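Local coordinates for protein aldose 1-epimerase (Caenorhabditis elegans, PDB 1LUR) that probably catalyses the interconversion of the alpha and beta anomers of aldose sugars, as galactose mutarotases do, at residues D162-L167 against L321-H326; L188-D193 against N239-T244; P274-Y279 against L300-Q305. One frame throughout, in Å; residues are numbered along the deposited sequence.

How the contacts relate
Contacts 2 and 3 are neighbours, their centres 9 Å apart, and they share a sheet in which strands 238-243 and 275-279 lie side by side. The backbone joins them where N239 O meets L278 N at 2.9 Å. A side-chain link is added by D240 OD1, 2.7 Å from H277 ND1, which ties contact 2 to the face of contact 3 bearing H277 and E303. That face probably lines the sugar site here, as the corresponding sheet does in galactose mutarotases. Contact 1 stands apart, its centre 24 Å from that of contact 3 and 29 Å from that of contact 2. Along the chain it closes a long loop that contains both, one after the other.

Contact 1 of 3, residues D162-L167 against L321-H326; sequences DTPGLL and LRPGDH
G165 and L321 are joined backbone to backbone by two hydrogen bonds, L321 N to G165 O at 2.8 Å and G165 N to L321 O at 3.0 Å, as an antiparallel hydrogen-bonded pair. L321 O also has a weaker CA-H...O contact from P164, with 3.6 Å between CA and oxygen. Next outward comes R322, its chain extended from CG to NE, with NH1 3.8 Å from P164 CB in an oblique approach. The guanidinium finds its charge partner in D85, a salt bridge through NH2, while F84 touches both P164 and R322. The two proline side chains cross at about a right angle, P164 CG lying 3.7 Å from P323 CD, and P323 CG rests 3.4 Å from the carbonyl O of D162. At the buried end L167 and L321 lie side by side, their CD2 atoms 3.7 Å apart. CG anti to the backbone N in both (chi1 -165° in L167, 175° in L321) sets the two side chains off in the same direction, and A159 and Y327 pack on the pair. From R322 to D325 the chain reverses in a type II turn, with P323 and G324 at its central positions. That turn leads into strand 327-337 of the large sheet, and the contact is a short two-stranded antiparallel pairing of 165-166 with 320-321, structural packing at the periphery of the mutarotase beta-sandwich.

Contact 2 of 3, residues L188-D193 against N239-T244; sequences LEMEAD and NDLVIT
E191 and T244 meet where two sheets come together: strand 187-192 belongs to the large sheet, strand 238-243 to the sheet beside it, and the chain turns a corner at D193 to enter that second sheet as strand 194-198. The firmest link is T244 N to E191 O, 2.7 Å and almost straight, with 175° at the hydrogen. E191 presents this oxygen from the centre of an inverse gamma turn, while its carboxylate pairs with R257. T244 OG1, anti to its own carbonyl carbon (chi1 -56°), is turned toward the corner and lies 3.0 Å from D193 OD2, a weak contact at best. Two waters fill in the polar side. One links D193 OD1 with T244 OG1; the other accepts from D193 N at 2.6 Å, donates to V242 O and also bonds to T244 OG1. D193 OD1 makes a salt bridge to R219. The apolar side is built on M190, a selenomethionine, whose SE sits 3.7 Å from L241 CB. Its chain bends at chi3, 89°, and CE comes 4.0 Å from I243 CG1, the two side chains crossing at about a right angle. A192 CB adds a contact with L241 CD1 at 3.9 Å. A single nearly straight backbone bond joins the segments, backed by the apolar packing of M190; water and the threonine hydroxyl spread the remaining polar contact over several partners, and buried T244 O has none in the model.

Contact 3 of 3, residues P274-Y279 against L300-Q305; sequences PVIHLY and LAIEPQ
H277 and E303 sit at the middle of an antiparallel strand pair, 275-279 against 300-305, deep in the sheet that carries the sugar site in galactose mutarotases. The strand directions are 159° apart. Six backbone hydrogen bonds join them, among them H277 N to E303 O at 2.8 Å, E303 N to H277 O at 2.9 Å and Y279 N to A301 O at 3.1 Å.

The face with H277, E303 and Q305 carries the polar groups, with V275, A301 and Y279 alongside. The side chains of H277 and E303 lie side by side and point the same way, with E303 OE1 3.4 Å from H277 CD2, at the edge of the ring and near its plane. Ring and carboxylate planes are 68° apart. Both ring nitrogens are taken, ND1 by D240 and NE2 by D238, which fixes the ring's rotation and turns CD2 toward the glutamate. Q305 OE1 approaches H277 CB at 3.5 Å, and Y279 CB packs on A301 CB at 3.7 Å. The E303 chain is extended beyond CG, but its chi1 of -28° is well away from a staggered value, which may reflect some strain. An alanine here, lacking the carboxylate, would probably open a gap along the CD2 edge of H277 and leave H172 without the side chain that it touches.

The opposite face is apolar: I276 CG2 meets I302 CG2 at 3.8 Å, and M190 and L188 of strand 187-192 pack beneath. Strand 170-175 flanks the other side of 300-305, where T170 and H172 touch E303. The chemistry implies a carboxylate lying against the edge of a histidine whose two nitrogens are bonded to D238 and D240, consistent with the catalytic base glutamate of this family.

Contact 1 of 3, residues D162-L167 against L321-H326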
ATOM      1  N   ASP A 162      -6.587  18.956 -13.888  1.00 32.07           N
ATOM      2  CA  ASP A 162      -7.122  20.034 -14.710  1.00 33.31           C
ATOM      3  C   ASP A 162      -8.622  20.042 -14.480  1.00 33.90           C
ATOM      4  O   ASP A 162      -9.287  21.060 -14.648  1.00 34.33           O
ATOM      5  CB  ASP A 162      -6.837  19.775 -16.191  1.00 33.55           C
ATOM      6  CG  ASP A 162      -5.364  19.869 -16.525  1.00 34.20           C
ATOM      7  OD1 ASP A 162      -4.757  20.908 -16.209  1.00 34.65           O
ATOM      8  OD2 ASP A 162      -4.816  18.911 -17.108  1.00 35.40           O
ATOM      9  N   THR A 163      -9.140  18.883 -14.090  1.00 33.51           N
ATOM     10  CA  THR A 163     -10.560  18.703 -13.826  1.00 32.58           C
ATOM     11  C   THR A 163     -10.723  18.073 -12.438  1.00 31.02           C
ATOM     12  O   THR A 163      -9.994  17.143 -12.089  1.00 29.42           O
ATOM     13  CB  THR A 163     -11.181  17.779 -14.886  1.00 32.51           C
ATOM     14  OG1 THR A 163     -10.774  18.221 -16.187  1.00 36.06           O
ATOM     15  CG2 THR A 163     -12.701  17.806 -14.804  1.00 33.15           C
ATOM     16  N   PRO A 164     -11.681  18.578 -11.637  1.00 29.16           N
ATOM     17  CA  PRO A 164     -11.974  18.103 -10.278  1.00 27.32           C
ATOM     18  C   PRO A 164     -12.323  16.621 -10.230  1.00 25.85           C
ATOM     19  O   PRO A 164     -13.074  16.128 -11.064  1.00 24.04           O
ATOM     20  CB  PRO A 164     -13.167  18.955  -9.852  1.00 28.49           C
ATOM     21  CG  PRO A 164     -13.079  20.165 -10.710  1.00 31.32           C
ATOM     22  CD  PRO A 164     -12.636  19.625 -12.034  1.00 30.85           C
ATOM     23  N   GLY A 165     -11.795  15.921  -9.233  1.00 25.07           N
ATOM     24  CA  GLY A 165     -12.078  14.505  -9.112  1.00 24.26           C
ATOM     25  C   GLY A 165     -11.657  13.972  -7.757  1.00 22.32           C
ATOM     26  O   GLY A 165     -11.496  14.733  -6.806  1.00 22.14           O
ATOM     27  N   LEU A 166     -11.475  12.663  -7.677  1.00 19.78           N
ATOM     28  CA  LEU A 166     -11.070  12.025  -6.432  1.00 19.11           C
ATOM     29  C   LEU A 166      -9.720  11.338  -6.615  1.00 17.42           C
ATOM     30  O   LEU A 166      -9.426  10.819  -7.687  1.00 20.37           O
ATOM     31  CB  LEU A 166     -12.122  10.983  -6.017  1.00 18.92           C
ATOM     32  CG  LEU A 166     -13.566  11.445  -5.773  1.00 21.76           C
ATOM     33  CD1 LEU A 166     -14.509  10.255  -5.786  1.00 22.18           C
ATOM     34  CD2 LEU A 166     -13.653  12.184  -4.437  1.00 21.81           C
ATOM     35  N   LEU A 167      -8.886  11.365  -5.580  1.00 21.36           N
ATOM     36  CA  LEU A 167      -7.579  10.721  -5.645  1.00 20.09           C
ATOM     37  C   LEU A 167      -7.152  10.307  -4.241  1.00 21.59           C
ATOM     38  O   LEU A 167      -6.983  11.140  -3.338  1.00 21.10           O
ATOM     39  CB  LEU A 167      -6.510  11.629  -6.272  1.00 20.59           C
ATOM     40  CG  LEU A 167      -5.234  10.863  -6.675  1.00 22.13           C
ATOM     41  CD1 LEU A 167      -5.491  10.065  -7.945  1.00 20.02           C
ATOM     42  CD2 LEU A 167      -4.080  11.826  -6.900  1.00 22.45           C
ATOM     43  N   LEU A 321      -9.571  16.076  -5.371  1.00 25.70           N
ATOM     44  CA  LEU A 321      -8.350  16.710  -5.858  1.00 26.30           C
ATOM     45  C   LEU A 321      -8.890  17.703  -6.881  1.00 27.34           C
ATOM     46  O   LEU A 321      -9.444  17.301  -7.906  1.00 26.49           O
ATOM     47  CB  LEU A 321      -7.431  15.697  -6.541  1.00 24.92           C
ATOM     48  CG  LEU A 321      -6.187  16.303  -7.196  1.00 26.07           C
ATOM     49  CD1 LEU A 321      -5.355  17.042  -6.135  1.00 25.61           C
ATOM     50  CD2 LEU A 321      -5.360  15.206  -7.850  1.00 26.17           C
ATOM     51  N   ARG A 322      -8.737  18.996  -6.593  1.00 27.27           N
ATOM     52  CA  ARG A 322      -9.230  20.037  -7.489  1.00 28.93           C
ATOM     53  C   ARG A 322      -8.128  20.895  -8.109  1.00 31.45           C
ATOM     54  O   ARG A 322      -7.048  21.045  -7.532  1.00 29.17           O
ATOM     55  CB  ARG A 322     -10.218  20.909  -6.715  1.00 28.79           C
ATOM     56  CG  ARG A 322     -11.343  20.083  -6.102  1.00 28.35           C
ATOM     57  CD  ARG A 322     -12.234  20.875  -5.160  1.00 29.26           C
ATOM     58  NE  ARG A 322     -13.242  20.009  -4.547  1.00 29.62           N
ATOM     59  CZ  ARG A 322     -14.324  19.549  -5.171  1.00 28.71           C
ATOM     60  NH1 ARG A 322     -14.564  19.878  -6.434  1.00 27.58           N
ATOM     61  NH2 ARG A 322     -15.151  18.726  -4.540  1.00 27.99           N
ATOM     62  N   PRO A 323      -8.397  21.469  -9.296  1.00 32.62           N
ATOM     63  CA  PRO A 323      -7.460  22.319 -10.040  1.00 34.59           C
ATOM     64  C   PRO A 323      -6.772  23.336  -9.146  1.00 35.64           C
ATOM     65  O   PRO A 323      -7.416  23.997  -8.336  1.00 37.25           O
ATOM     66  CB  PRO A 323      -8.353  22.978 -11.089  1.00 33.97           C
ATOM     67  CG  PRO A 323      -9.375  21.917 -11.360  1.00 34.37           C
ATOM     68  CD  PRO A 323      -9.712  21.441  -9.964  1.00 32.93           C
ATOM     69  N   GLY A 324      -5.458  23.457  -9.293  1.00 37.81           N
ATOM     70  CA  GLY A 324      -4.723  24.406  -8.482  1.00 38.65           C
ATOM     71  C   GLY A 324      -4.150  23.810  -7.212  1.00 39.50           C
ATOM     72  O   GLY A 324      -3.166  24.329  -6.680  1.00 40.35           O
ATOM     73  N   ASP A 325      -4.751  22.732  -6.713  1.00 37.62           N
ATOM     74  CA  ASP A 325      -4.243  22.113  -5.494  1.00 36.34           C
ATOM     75  C   ASP A 325      -3.205  21.048  -5.806  1.00 34.86           C
ATOM     76  O   ASP A 325      -3.054  20.620  -6.953  1.00 33.27           O
ATOM     77  CB  ASP A 325      -5.374  21.493  -4.671  1.00 37.31           C
ATOM     78  CG  ASP A 325      -6.352  22.528  -4.146  1.00 39.26           C
ATOM     79  OD1 ASP A 325      -5.949  23.698  -3.951  1.00 41.52           O
ATOM     80  OD2 ASP A 325      -7.522  22.169  -3.909  1.00 39.23           O
ATOM     81  N   HIS A 326      -2.486  20.625  -4.773  1.00 34.77           N
ATOM     82  CA  HIS A 326      -1.464  19.611  -4.934  1.00 34.01           C
ATOM     83  C   HIS A 326      -1.663  18.452  -3.978  1.00 33.45           C
ATOM     84  O   HIS A 326      -1.724  18.641  -2.764  1.00 33.13           O
ATOM     85  CB  HIS A 326      -0.065  20.202  -4.706  1.00 36.27           C
ATOM     86  CG  HIS A 326       0.374  21.159  -5.770  1.00 37.38           C
ATOM     87  ND1 HIS A 326      -0.184  22.409  -5.925  1.00 39.22           N
ATOM     88  CD2 HIS A 326       1.312  21.044  -6.739  1.00 36.65           C
ATOM     89  CE1 HIS A 326       0.392  23.024  -6.943  1.00 37.71           C
ATOM     90  NE2 HIS A 326       1.304  22.217  -7.455  1.00 37.63           N
TER

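Contact 2 of 3, residues L188-D193 against N239-T244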
ATOM      1  N   LEU A 188       3.782  -7.094  15.710  1.00 45.89           N
ATOM      2  CA  LEU A 188       3.288  -5.852  15.142  1.00 45.66           C
ATOM      3  C   LEU A 188       2.818  -4.929  16.250  1.00 46.08           C
ATOM      4  O   LEU A 188       2.141  -5.357  17.186  1.00 46.87           O
ATOM      5  CB  LEU A 188       2.135  -6.134  14.173  1.00 45.90           C
ATOM      6  CG  LEU A 188       1.570  -4.958  13.370  1.00 45.48           C
ATOM      7  CD1 LEU A 188       2.655  -4.362  12.475  1.00 44.10           C
ATOM      8  CD2 LEU A 188       0.397  -5.446  12.526  1.00 46.02           C
ATOM      9  N   GLU A 189       3.195  -3.661  16.146  1.00 45.31           N
ATOM     10  CA  GLU A 189       2.813  -2.663  17.132  1.00 46.52           C
ATOM     11  C   GLU A 189       2.366  -1.415  16.386  1.00 46.58           C
ATOM     12  O   GLU A 189       3.100  -0.884  15.550  1.00 46.39           O
ATOM     13  CB  GLU A 189       3.992  -2.338  18.054  1.00 48.15           C
ATOM     14  CG  GLU A 189       3.690  -1.264  19.081  1.00 49.81           C
ATOM     15  CD  GLU A 189       4.575  -1.371  20.308  1.00 52.01           C
ATOM     16  OE1 GLU A 189       4.428  -2.357  21.063  1.00 53.20           O
ATOM     17  OE2 GLU A 189       5.417  -0.475  20.518  1.00 51.97           O
HETATM   18  N   MSE A 190       1.159  -0.949  16.688  1.00 46.54           N
HETATM   19  CA  MSE A 190       0.620   0.236  16.034  1.00 45.91           C
HETATM   20  C   MSE A 190      -0.030   1.239  16.963  1.00 45.19           C
HETATM   21  O   MSE A 190      -0.685   0.876  17.940  1.00 47.21           O
HETATM   22  CB  MSE A 190      -0.423  -0.169  14.995  1.00 45.96           C
HETATM   23  CG  MSE A 190       0.043  -0.134  13.562  1.00 47.90           C
HETATM   24 SE   MSE A 190      -1.493   0.036  12.388  1.00 48.08          SE
HETATM   25  CE  MSE A 190      -1.605   1.963  12.316  1.00 45.06           C
ATOM     26  N   GLU A 191       0.142   2.513  16.642  1.00 44.07           N
ATOM     27  CA  GLU A 191      -0.441   3.572  17.441  1.00 43.80           C
ATOM     28  C   GLU A 191      -1.821   3.807  16.826  1.00 42.55           C
ATOM     29  O   GLU A 191      -2.050   4.808  16.145  1.00 41.35           O
ATOM     30  CB  GLU A 191       0.401   4.843  17.342  1.00 46.04           C
ATOM     31  CG  GLU A 191       1.865   4.656  17.703  1.00 51.10           C
ATOM     32  CD  GLU A 191       2.051   3.973  19.041  1.00 54.31           C
ATOM     33  OE1 GLU A 191       1.380   4.383  20.013  1.00 56.20           O
ATOM     34  OE2 GLU A 191       2.873   3.032  19.122  1.00 55.98           O
ATOM     35  N   ALA A 192      -2.731   2.864  17.048  1.00 41.37           N
ATOM     36  CA  ALA A 192      -4.086   2.968  16.513  1.00 40.42           C
ATOM     37  C   ALA A 192      -5.140   2.627  17.563  1.00 39.25           C
ATOM     38  O   ALA A 192      -5.199   1.501  18.042  1.00 40.30           O
ATOM     39  CB  ALA A 192      -4.233   2.046  15.312  1.00 39.70           C
ATOM     40  N   ASP A 193      -5.975   3.601  17.907  1.00 39.78           N
ATOM     41  CA  ASP A 193      -7.025   3.385  18.903  1.00 40.20           C
ATOM     42  C   ASP A 193      -8.337   2.935  18.274  1.00 40.99           C
ATOM     43  O   ASP A 193      -9.192   2.352  18.949  1.00 39.18           O
ATOM     44  CB  ASP A 193      -7.286   4.662  19.699  1.00 40.81           C
ATOM     45  CG  ASP A 193      -6.099   5.082  20.528  1.00 42.06           C
ATOM     46  OD1 ASP A 193      -5.429   4.192  21.088  1.00 42.97           O
ATOM     47  OD2 ASP A 193      -5.842   6.302  20.630  1.00 44.17           O
ATOM     48  N   ASN A 239      -8.252  -4.701   7.281  1.00 39.44           N
ATOM     49  CA  ASN A 239      -8.979  -3.503   7.679  1.00 38.47           C
ATOM     50  C   ASN A 239      -8.110  -2.265   7.758  1.00 37.04           C
ATOM     51  O   ASN A 239      -6.880  -2.335   7.696  1.00 37.92           O
ATOM     52  CB  ASN A 239      -9.603  -3.698   9.064  1.00 39.81           C
ATOM     53  CG  ASN A 239     -10.449  -4.941   9.155  1.00 40.80           C
ATOM     54  OD1 ASN A 239     -11.663  -4.859   9.327  1.00 43.48           O
ATOM     55  ND2 ASN A 239      -9.814  -6.107   9.044  1.00 41.44           N
ATOM     56  N   ASP A 240      -8.787  -1.137   7.931  1.00 34.80           N
ATOM     57  CA  ASP A 240      -8.176   0.175   8.046  1.00 33.41           C
ATOM     58  C   ASP A 240      -7.927   0.448   9.530  1.00 34.67           C
ATOM     59  O   ASP A 240      -8.859   0.389  10.333  1.00 32.79           O
ATOM     60  CB  ASP A 240      -9.140   1.254   7.552  1.00 33.02           C
ATOM     61  CG  ASP A 240      -9.176   1.394   6.045  1.00 31.56           C
ATOM     62  OD1 ASP A 240      -8.887   0.421   5.315  1.00 32.82           O
ATOM     63  OD2 ASP A 240      -9.526   2.504   5.597  1.00 33.19           O
ATOM     64  N   LEU A 241      -6.684   0.740   9.899  1.00 34.73           N
ATOM     65  CA  LEU A 241      -6.367   1.029  11.294  1.00 34.73           C
ATOM     66  C   LEU A 241      -6.087   2.528  11.350  1.00 34.85           C
ATOM     67  O   LEU A 241      -5.115   3.010  10.762  1.00 34.66           O
ATOM     68  CB  LEU A 241      -5.152   0.213  11.757  1.00 35.13           C
ATOM     69  CG  LEU A 241      -5.444  -1.180  12.340  1.00 34.93           C
ATOM     70  CD1 LEU A 241      -6.087  -1.030  13.705  1.00 36.74           C
ATOM     71  CD2 LEU A 241      -6.353  -1.977  11.411  1.00 34.82           C
ATOM     72  N   VAL A 242      -6.955   3.267  12.039  1.00 33.99           N
ATOM     73  CA  VAL A 242      -6.804   4.712  12.160  1.00 34.46           C
ATOM     74  C   VAL A 242      -5.656   5.108  13.074  1.00 36.61           C
ATOM     75  O   VAL A 242      -5.647   4.783  14.261  1.00 34.76           O
ATOM     76  CB  VAL A 242      -8.105   5.369  12.669  1.00 34.10           C
ATOM     77  CG1 VAL A 242      -7.967   6.895  12.650  1.00 32.25           C
ATOM     78  CG2 VAL A 242      -9.269   4.939  11.799  1.00 34.28           C
ATOM     79  N   ILE A 243      -4.695   5.826  12.501  1.00 37.20           N
ATOM     80  CA  ILE A 243      -3.523   6.284  13.228  1.00 38.76           C
ATOM     81  C   ILE A 243      -3.832   7.348  14.273  1.00 40.13           C
ATOM     82  O   ILE A 243      -4.459   8.367  13.975  1.00 39.57           O
ATOM     83  CB  ILE A 243      -2.472   6.870  12.267  1.00 39.23           C
ATOM     84  CG1 ILE A 243      -2.008   5.799  11.279  1.00 39.10           C
ATOM     85  CG2 ILE A 243      -1.298   7.432  13.064  1.00 40.45           C
ATOM     86  CD1 ILE A 243      -1.032   6.320  10.225  1.00 39.25           C
ATOM     87  N   THR A 244      -3.386   7.108  15.500  1.00 40.57           N
ATOM     88  CA  THR A 244      -3.612   8.061  16.576  1.00 44.64           C
ATOM     89  C   THR A 244      -2.562   9.151  16.405  1.00 47.01           C
ATOM     90  O   THR A 244      -1.379   8.928  16.665  1.00 48.63           O
ATOM     91  CB  THR A 244      -3.413   7.422  17.965  1.00 44.05           C
ATOM     92  OG1 THR A 244      -4.263   6.278  18.100  1.00 44.37           O
ATOM     93  CG2 THR A 244      -3.745   8.429  19.057  1.00 44.45           C
TER
HETATM   94  O   HOH W   1      -2.723   4.419  20.069  1.00 40.27           O
HETATM   95  O   HOH W   2      -6.828   5.632  16.498  1.00 51.24           O

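Contact 3 of 3, residues P274-Y279 against L300-Q305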
ATOM      1  N   PRO A 274      -3.720   9.263   7.081  1.00 29.34           N
ATOM      2  CA  PRO A 274      -4.431   9.093   8.347  1.00 30.04           C
ATOM      3  C   PRO A 274      -4.657   7.649   8.778  1.00 31.81           C
ATOM      4  O   PRO A 274      -4.920   7.387   9.952  1.00 34.10           O
ATOM      5  CB  PRO A 274      -5.733   9.840   8.098  1.00 30.54           C
ATOM      6  CG  PRO A 274      -6.017   9.476   6.671  1.00 29.69           C
ATOM      7  CD  PRO A 274      -4.656   9.648   6.008  1.00 29.87           C
ATOM      8  N   VAL A 275      -4.579   6.708   7.843  1.00 30.61           N
ATOM      9  CA  VAL A 275      -4.783   5.313   8.205  1.00 31.31           C
ATOM     10  C   VAL A 275      -3.805   4.393   7.496  1.00 31.91           C
ATOM     11  O   VAL A 275      -3.107   4.792   6.563  1.00 31.99           O
ATOM     12  CB  VAL A 275      -6.226   4.824   7.866  1.00 32.80           C
ATOM     13  CG1 VAL A 275      -7.246   5.861   8.289  1.00 29.20           C
ATOM     14  CG2 VAL A 275      -6.352   4.510   6.386  1.00 33.05           C
ATOM     15  N   ILE A 276      -3.747   3.158   7.967  1.00 32.44           N
ATOM     16  CA  ILE A 276      -2.874   2.163   7.384  1.00 32.03           C
ATOM     17  C   ILE A 276      -3.704   0.902   7.258  1.00 33.01           C
ATOM     18  O   ILE A 276      -4.136   0.330   8.263  1.00 33.86           O
ATOM     19  CB  ILE A 276      -1.644   1.859   8.256  1.00 31.27           C
ATOM     20  CG1 ILE A 276      -0.745   3.094   8.349  1.00 31.28           C
ATOM     21  CG2 ILE A 276      -0.899   0.674   7.678  1.00 27.77           C
ATOM     22  CD1 ILE A 276       0.545   2.869   9.131  1.00 32.42           C
ATOM     23  N   HIS A 277      -3.948   0.481   6.025  1.00 32.62           N
ATOM     24  CA  HIS A 277      -4.732  -0.720   5.793  1.00 33.08           C
ATOM     25  C   HIS A 277      -3.831  -1.938   5.897  1.00 33.35           C
ATOM     26  O   HIS A 277      -2.831  -2.043   5.183  1.00 33.22           O
ATOM     27  CB  HIS A 277      -5.377  -0.694   4.409  1.00 32.33           C
ATOM     28  CG  HIS A 277      -6.294  -1.848   4.159  1.00 31.01           C
ATOM     29  ND1 HIS A 277      -7.575  -1.901   4.664  1.00 33.84           N
ATOM     30  CD2 HIS A 277      -6.103  -3.011   3.494  1.00 32.45           C
ATOM     31  CE1 HIS A 277      -8.134  -3.048   4.320  1.00 31.40           C
ATOM     32  NE2 HIS A 277      -7.261  -3.740   3.611  1.00 33.59           N
ATOM     33  N   LEU A 278      -4.193  -2.856   6.787  1.00 32.49           N
ATOM     34  CA  LEU A 278      -3.433  -4.074   7.000  1.00 34.45           C
ATOM     35  C   LEU A 278      -4.198  -5.264   6.437  1.00 35.52           C
ATOM     36  O   LEU A 278      -5.353  -5.487   6.792  1.00 36.97           O
ATOM     37  CB  LEU A 278      -3.198  -4.295   8.497  1.00 34.63           C
ATOM     38  CG  LEU A 278      -2.573  -3.137   9.283  1.00 36.38           C
ATOM     39  CD1 LEU A 278      -2.576  -3.454  10.772  1.00 35.97           C
ATOM     40  CD2 LEU A 278      -1.156  -2.892   8.779  1.00 36.99           C
ATOM     41  N   TYR A 279      -3.552  -6.013   5.553  1.00 36.28           N
ATOM     42  CA  TYR A 279      -4.166  -7.186   4.942  1.00 38.74           C
ATOM     43  C   TYR A 279      -3.258  -8.389   5.187  1.00 40.97           C
ATOM     44  O   TYR A 279      -2.151  -8.469   4.651  1.00 40.83           O
ATOM     45  CB  TYR A 279      -4.372  -6.963   3.441  1.00 36.56           C
ATOM     46  CG  TYR A 279      -4.818  -8.196   2.691  1.00 36.51           C
ATOM     47  CD1 TYR A 279      -5.917  -8.939   3.117  1.00 36.43           C
ATOM     48  CD2 TYR A 279      -4.142  -8.618   1.548  1.00 35.84           C
ATOM     49  CE1 TYR A 279      -6.331 -10.076   2.418  1.00 36.78           C
ATOM     50  CE2 TYR A 279      -4.546  -9.749   0.848  1.00 37.48           C
ATOM     51  CZ  TYR A 279      -5.639 -10.472   1.288  1.00 36.75           C
ATOM     52  OH  TYR A 279      -6.033 -11.593   0.595  1.00 40.32           O
ATOM     53  N   LEU A 300       2.219  -9.653   4.987  1.00 41.42           N
ATOM     54  CA  LEU A 300       1.375  -8.616   5.548  1.00 38.55           C
ATOM     55  C   LEU A 300       1.403  -7.408   4.626  1.00 37.84           C
ATOM     56  O   LEU A 300       2.435  -6.746   4.493  1.00 34.84           O
ATOM     57  CB  LEU A 300       1.873  -8.203   6.932  1.00 38.25           C
ATOM     58  CG  LEU A 300       1.082  -7.074   7.601  1.00 37.98           C
ATOM     59  CD1 LEU A 300      -0.312  -7.569   7.950  1.00 39.59           C
ATOM     60  CD2 LEU A 300       1.800  -6.601   8.854  1.00 40.36           C
ATOM     61  N   ALA A 301       0.278  -7.141   3.970  1.00 35.86           N
ATOM     62  CA  ALA A 301       0.193  -6.002   3.071  1.00 34.84           C
ATOM     63  C   ALA A 301       0.021  -4.792   3.971  1.00 31.75           C
ATOM     64  O   ALA A 301      -0.863  -4.765   4.824  1.00 31.82           O
ATOM     65  CB  ALA A 301      -1.000  -6.144   2.135  1.00 33.99           C
ATOM     66  N   ILE A 302       0.889  -3.804   3.798  1.00 30.14           N
ATOM     67  CA  ILE A 302       0.832  -2.590   4.597  1.00 29.38           C
ATOM     68  C   ILE A 302       0.546  -1.471   3.606  1.00 28.62           C
ATOM     69  O   ILE A 302       1.387  -1.141   2.767  1.00 27.36           O
ATOM     70  CB  ILE A 302       2.170  -2.360   5.333  1.00 29.57           C
ATOM     71  CG1 ILE A 302       2.455  -3.555   6.252  1.00 33.47           C
ATOM     72  CG2 ILE A 302       2.105  -1.083   6.141  1.00 28.10           C
ATOM     73  CD1 ILE A 302       3.737  -3.434   7.077  1.00 31.12           C
ATOM     74  N   GLU A 303      -0.648  -0.898   3.709  1.00 27.63           N
ATOM     75  CA  GLU A 303      -1.066   0.172   2.812  1.00 28.47           C
ATOM     76  C   GLU A 303      -1.479   1.485   3.464  1.00 27.01           C
ATOM     77  O   GLU A 303      -2.634   1.649   3.866  1.00 26.37           O
ATOM     78  CB  GLU A 303      -2.225  -0.346   1.950  1.00 29.95           C
ATOM     79  CG  GLU A 303      -2.178  -1.854   1.732  1.00 34.03           C
ATOM     80  CD  GLU A 303      -3.420  -2.425   1.058  1.00 37.70           C
ATOM     81  OE1 GLU A 303      -3.683  -3.630   1.238  1.00 39.24           O
ATOM     82  OE2 GLU A 303      -4.127  -1.686   0.345  1.00 40.76           O
ATOM     83  N   PRO A 304      -0.532   2.432   3.595  1.00 24.58           N
ATOM     84  CA  PRO A 304      -0.829   3.738   4.192  1.00 24.66           C
ATOM     85  C   PRO A 304      -1.769   4.395   3.186  1.00 25.10           C
ATOM     86  O   PRO A 304      -1.453   4.446   2.003  1.00 24.54           O
ATOM     87  CB  PRO A 304       0.535   4.412   4.236  1.00 25.43           C
ATOM     88  CG  PRO A 304       1.467   3.247   4.462  1.00 26.80           C
ATOM     89  CD  PRO A 304       0.923   2.218   3.494  1.00 25.94           C
ATOM     90  N   GLN A 305      -2.906   4.902   3.640  1.00 24.18           N
ATOM     91  CA  GLN A 305      -3.856   5.524   2.710  1.00 24.06           C
ATOM     92  C   GLN A 305      -4.910   6.302   3.478  1.00 25.22           C
ATOM     93  O   GLN A 305      -4.855   6.396   4.705  1.00 26.71           O
ATOM     94  CB  GLN A 305      -4.585   4.402   1.958  1.00 23.28           C
ATOM     95  CG  GLN A 305      -5.362   3.509   2.947  1.00 25.91           C
ATOM     96  CD  GLN A 305      -6.217   2.423   2.307  1.00 26.57           C
ATOM     97  OE1 GLN A 305      -5.707   1.514   1.654  1.00 27.69           O
ATOM     98  NE2 GLN A 305      -7.531   2.507   2.513  1.00 26.57           N
TER